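Local coordinates for protein ribonucleotide monophosphatase NagD (Escherichia coli, PDB 2C4N) that dephosphorylates ribonucleoside 5'-monophosphates with the help of magnesium, probably along with an unusually broad range of other phosphorylated substrates, at residues Pro154-Leu159 and Pro171-Lys176. Residues are numbered along the deposited sequence; the frame is centred on the assembly and turned at random.
Sequences PACGAL and PFYVGK. With PO4 (phosphate ion), chain C; PO4 (phosphate ion), chain D.
Gly157, in the first turn of helix 156-167, and Tyr173, on strand 172-173, bring the two backbones nearest, with 8.9 Å from Gly157 CA to Tyr173 CA, and the tyrosine side chain spans that gap. Its CG sits beside the backbone N, anti to the carbonyl carbon (chi1 -75°), which sends the ring toward the start of the helix. There the hydroxyl oxygen Tyr173 OH comes to 3.9 Å from Gly157 CA, a van der Waals approach. Cys156 SG lies at the ring edge, near the ring plane, 4.3 Å from Tyr173 CE2. One face of the same ring carries Pro171 CG, 3.7 Å above the plane and offset toward the rim. Beyond the strand, Lys176 takes no part in this packing. Its chain bends at chi3 (-72°), bringing the ammonium to two phosphate ions, probably from the crystallisation liquor. Lys176 NZ donates to O4 of the chain C phosphate and O2 of the chain D phosphate, 2.9 Å each. Salt bridges to Asp9 and Asp206 also hold the ammonium. A methionine here would probably cost both carboxylates these salt bridges and weaken the hold on the phosphates. Helix and strand belong to the beta-alpha-beta unit 139-142, 156-167, 172-173 of the cap domain, from which the chain returns to the HAD core at Lys176, consistent with a substrate-binding lysine close to magnesium ligand Asp9.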
ATOM      1  N   PRO A 154     -17.708  -9.341   7.961  1.00 20.10           N
ATOM      2  CA  PRO A 154     -16.383  -9.722   7.468  1.00 18.79           C
ATOM      3  C   PRO A 154     -16.487 -10.847   6.442  1.00 17.38           C
ATOM      4  O   PRO A 154     -17.282 -11.776   6.605  1.00 17.03           O
ATOM      5  CB  PRO A 154     -15.660 -10.170   8.739  1.00 19.00           C
ATOM      6  CG  PRO A 154     -16.293  -9.304   9.806  1.00 19.61           C
ATOM      7  CD  PRO A 154     -17.757  -9.388   9.433  1.00 18.94           C
ATOM      8  N   ALA A 155     -15.693 -10.739   5.381  1.00 19.64           N
ATOM      9  CA  ALA A 155     -15.652 -11.743   4.327  1.00 18.83           C
ATOM     10  C   ALA A 155     -14.205 -12.210   4.224  1.00 18.68           C
ATOM     11  O   ALA A 155     -13.335 -11.703   4.936  1.00 18.15           O
ATOM     12  CB  ALA A 155     -16.119 -11.143   3.004  1.00 17.43           C
ATOM     13  N   CYS A 156     -13.945 -13.163   3.335  1.00 14.75           N
ATOM     14  CA  CYS A 156     -12.606 -13.712   3.163  1.00 14.32           C
ATOM     15  C   CYS A 156     -11.458 -12.700   3.215  1.00 14.01           C
ATOM     16  O   CYS A 156     -10.487 -12.891   3.954  1.00 13.96           O
ATOM     17  CB  CYS A 156     -12.532 -14.480   1.843  1.00 10.88           C
ATOM     18  SG  CYS A 156     -10.945 -15.269   1.550  1.00 15.76           S
ATOM     19  N   GLY A 157     -11.565 -11.635   2.427  1.00 15.73           N
ATOM     20  CA  GLY A 157     -10.517 -10.626   2.390  1.00 15.80           C
ATOM     21  C   GLY A 157     -10.170 -10.052   3.751  1.00 16.10           C
ATOM     22  O   GLY A 157      -9.002  -9.777   4.037  1.00 15.75           O
ATOM     23  N   ALA A 158     -11.185  -9.863   4.586  1.00 16.55           N
ATOM     24  CA  ALA A 158     -10.988  -9.321   5.927  1.00 17.55           C
ATOM     25  C   ALA A 158     -10.311 -10.337   6.847  1.00 17.10           C
ATOM     26  O   ALA A 158      -9.520  -9.971   7.720  1.00 17.44           O
ATOM     27  CB  ALA A 158     -12.330  -8.887   6.515  1.00 20.65           C
ATOM     28  N   LEU A 159     -10.629 -11.612   6.655  1.00 13.82           N
ATOM     29  CA  LEU A 159     -10.032 -12.670   7.462  1.00 15.11           C
ATOM     30  C   LEU A 159      -8.562 -12.838   7.096  1.00 13.55           C
ATOM     31  O   LEU A 159      -7.736 -13.187   7.938  1.00 14.38           O
ATOM     32  CB  LEU A 159     -10.770 -14.000   7.255  1.00 19.19           C
ATOM     33  CG  LEU A 159     -12.294 -14.004   7.471  1.00 21.17           C
ATOM     34  CD1 LEU A 159     -12.776 -15.444   7.580  1.00 22.11           C
ATOM     35  CD2 LEU A 159     -12.654 -13.241   8.729  1.00 20.47           C
ATOM     36  N   PRO A 171      -2.079 -14.058  -0.043  1.00 18.09           N
ATOM     37  CA  PRO A 171      -2.552 -15.317  -0.611  1.00 18.19           C
ATOM     38  C   PRO A 171      -2.868 -15.179  -2.081  1.00 16.18           C
ATOM     39  O   PRO A 171      -2.926 -14.072  -2.623  1.00 14.95           O
ATOM     40  CB  PRO A 171      -3.818 -15.586   0.187  1.00 19.10           C
ATOM     41  CG  PRO A 171      -4.413 -14.185   0.278  1.00 20.36           C
ATOM     42  CD  PRO A 171      -3.183 -13.325   0.611  1.00 19.15           C
ATOM     43  N   PHE A 172      -3.066 -16.318  -2.720  1.00 18.63           N
ATOM     44  CA  PHE A 172      -3.472 -16.349  -4.102  1.00 18.30           C
ATOM     45  C   PHE A 172      -4.991 -16.417  -3.965  1.00 17.36           C
ATOM     46  O   PHE A 172      -5.515 -17.375  -3.383  1.00 16.53           O
ATOM     47  CB  PHE A 172      -2.974 -17.617  -4.799  1.00 27.62           C
ATOM     48  CG  PHE A 172      -3.540 -17.803  -6.182  1.00 32.40           C
ATOM     49  CD1 PHE A 172      -3.076 -17.037  -7.249  1.00 34.37           C
ATOM     50  CD2 PHE A 172      -4.569 -18.711  -6.409  1.00 34.91           C
ATOM     51  CE1 PHE A 172      -3.631 -17.175  -8.518  1.00 34.96           C
ATOM     52  CE2 PHE A 172      -5.129 -18.855  -7.675  1.00 38.43           C
ATOM     53  CZ  PHE A 172      -4.661 -18.087  -8.728  1.00 36.89           C
ATOM     54  N   TYR A 173      -5.690 -15.399  -4.459  1.00 14.93           N
ATOM     55  CA  TYR A 173      -7.148 -15.380  -4.400  1.00 14.53           C
ATOM     56  C   TYR A 173      -7.666 -16.113  -5.627  1.00 15.50           C
ATOM     57  O   TYR A 173      -7.306 -15.784  -6.758  1.00 16.60           O
ATOM     58  CB  TYR A 173      -7.687 -13.943  -4.385  1.00 16.51           C
ATOM     59  CG  TYR A 173      -7.519 -13.232  -3.058  1.00 17.06           C
ATOM     60  CD1 TYR A 173      -6.587 -12.207  -2.904  1.00 16.88           C
ATOM     61  CD2 TYR A 173      -8.300 -13.578  -1.961  1.00 17.26           C
ATOM     62  CE1 TYR A 173      -6.439 -11.542  -1.683  1.00 17.36           C
ATOM     63  CE2 TYR A 173      -8.161 -12.925  -0.738  1.00 17.56           C
ATOM     64  CZ  TYR A 173      -7.231 -11.908  -0.607  1.00 18.33           C
ATOM     65  OH  TYR A 173      -7.103 -11.275   0.609  1.00 19.64           O
ATOM     66  N   VAL A 174      -8.507 -17.113  -5.397  1.00 17.36           N
ATOM     67  CA  VAL A 174      -9.051 -17.916  -6.484  1.00 18.64           C
ATOM     68  C   VAL A 174     -10.173 -17.216  -7.247  1.00 17.15           C
ATOM     69  O   VAL A 174     -10.282 -17.355  -8.464  1.00 17.31           O
ATOM     70  CB  VAL A 174      -9.576 -19.274  -5.944  1.00 17.65           C
ATOM     71  CG1 VAL A 174     -10.258 -20.064  -7.061  1.00 19.79           C
ATOM     72  CG2 VAL A 174      -8.419 -20.082  -5.358  1.00 18.55           C
ATOM     73  N   GLY A 175     -10.999 -16.457  -6.535  1.00 17.82           N
ATOM     74  CA  GLY A 175     -12.121 -15.784  -7.177  1.00 18.55           C
ATOM     75  C   GLY A 175     -11.809 -14.527  -7.972  1.00 19.10           C
ATOM     76  O   GLY A 175     -10.652 -14.115  -8.075  1.00 18.87           O
ATOM     77  N   LYS A 176     -12.852 -13.923  -8.543  1.00 16.23           N
ATOM     78  CA  LYS A 176     -12.710 -12.691  -9.322  1.00 16.80           C
ATOM     79  C   LYS A 176     -12.028 -11.659  -8.427  1.00 17.09           C
ATOM     80  O   LYS A 176     -12.231 -11.661  -7.213  1.00 17.58           O
ATOM     81  CB  LYS A 176     -14.090 -12.160  -9.731  1.00 16.98           C
ATOM     82  CG  LYS A 176     -14.914 -13.095 -10.597  1.00 17.35           C
ATOM     83  CD  LYS A 176     -16.346 -12.583 -10.732  1.00 16.52           C
ATOM     84  CE  LYS A 176     -17.128 -12.752  -9.430  1.00 17.47           C
ATOM     85  NZ  LYS A 176     -18.405 -11.974  -9.436  1.00 18.92           N
TER
HETATM   86  P   PO4 C1252     -17.731  -9.461  -6.417  1.00 28.29           P
HETATM   87  O1  PO4 C1252     -18.654 -10.415  -5.752  1.00 27.84           O
HETATM   88  O2  PO4 C1252     -18.121  -8.073  -6.072  1.00 28.33           O
HETATM   89  O3  PO4 C1252     -16.345  -9.714  -5.958  1.00 26.29           O
HETATM   90  O4  PO4 C1252     -17.803  -9.645  -7.887  1.00 24.95           O
HETATM   91  P   PO4 D1253     -21.233 -12.224  -6.590  1.00 30.33           P
HETATM   92  O1  PO4 D1253     -22.172 -13.272  -7.062  1.00 31.58           O
HETATM   93  O2  PO4 D1253     -19.857 -12.551  -7.034  1.00 24.92           O
HETATM   94  O3  PO4 D1253     -21.630 -10.919  -7.143  1.00 26.21           O
HETATM   95  O4  PO4 D1253     -21.277 -12.157  -5.107  1.00 32.83           O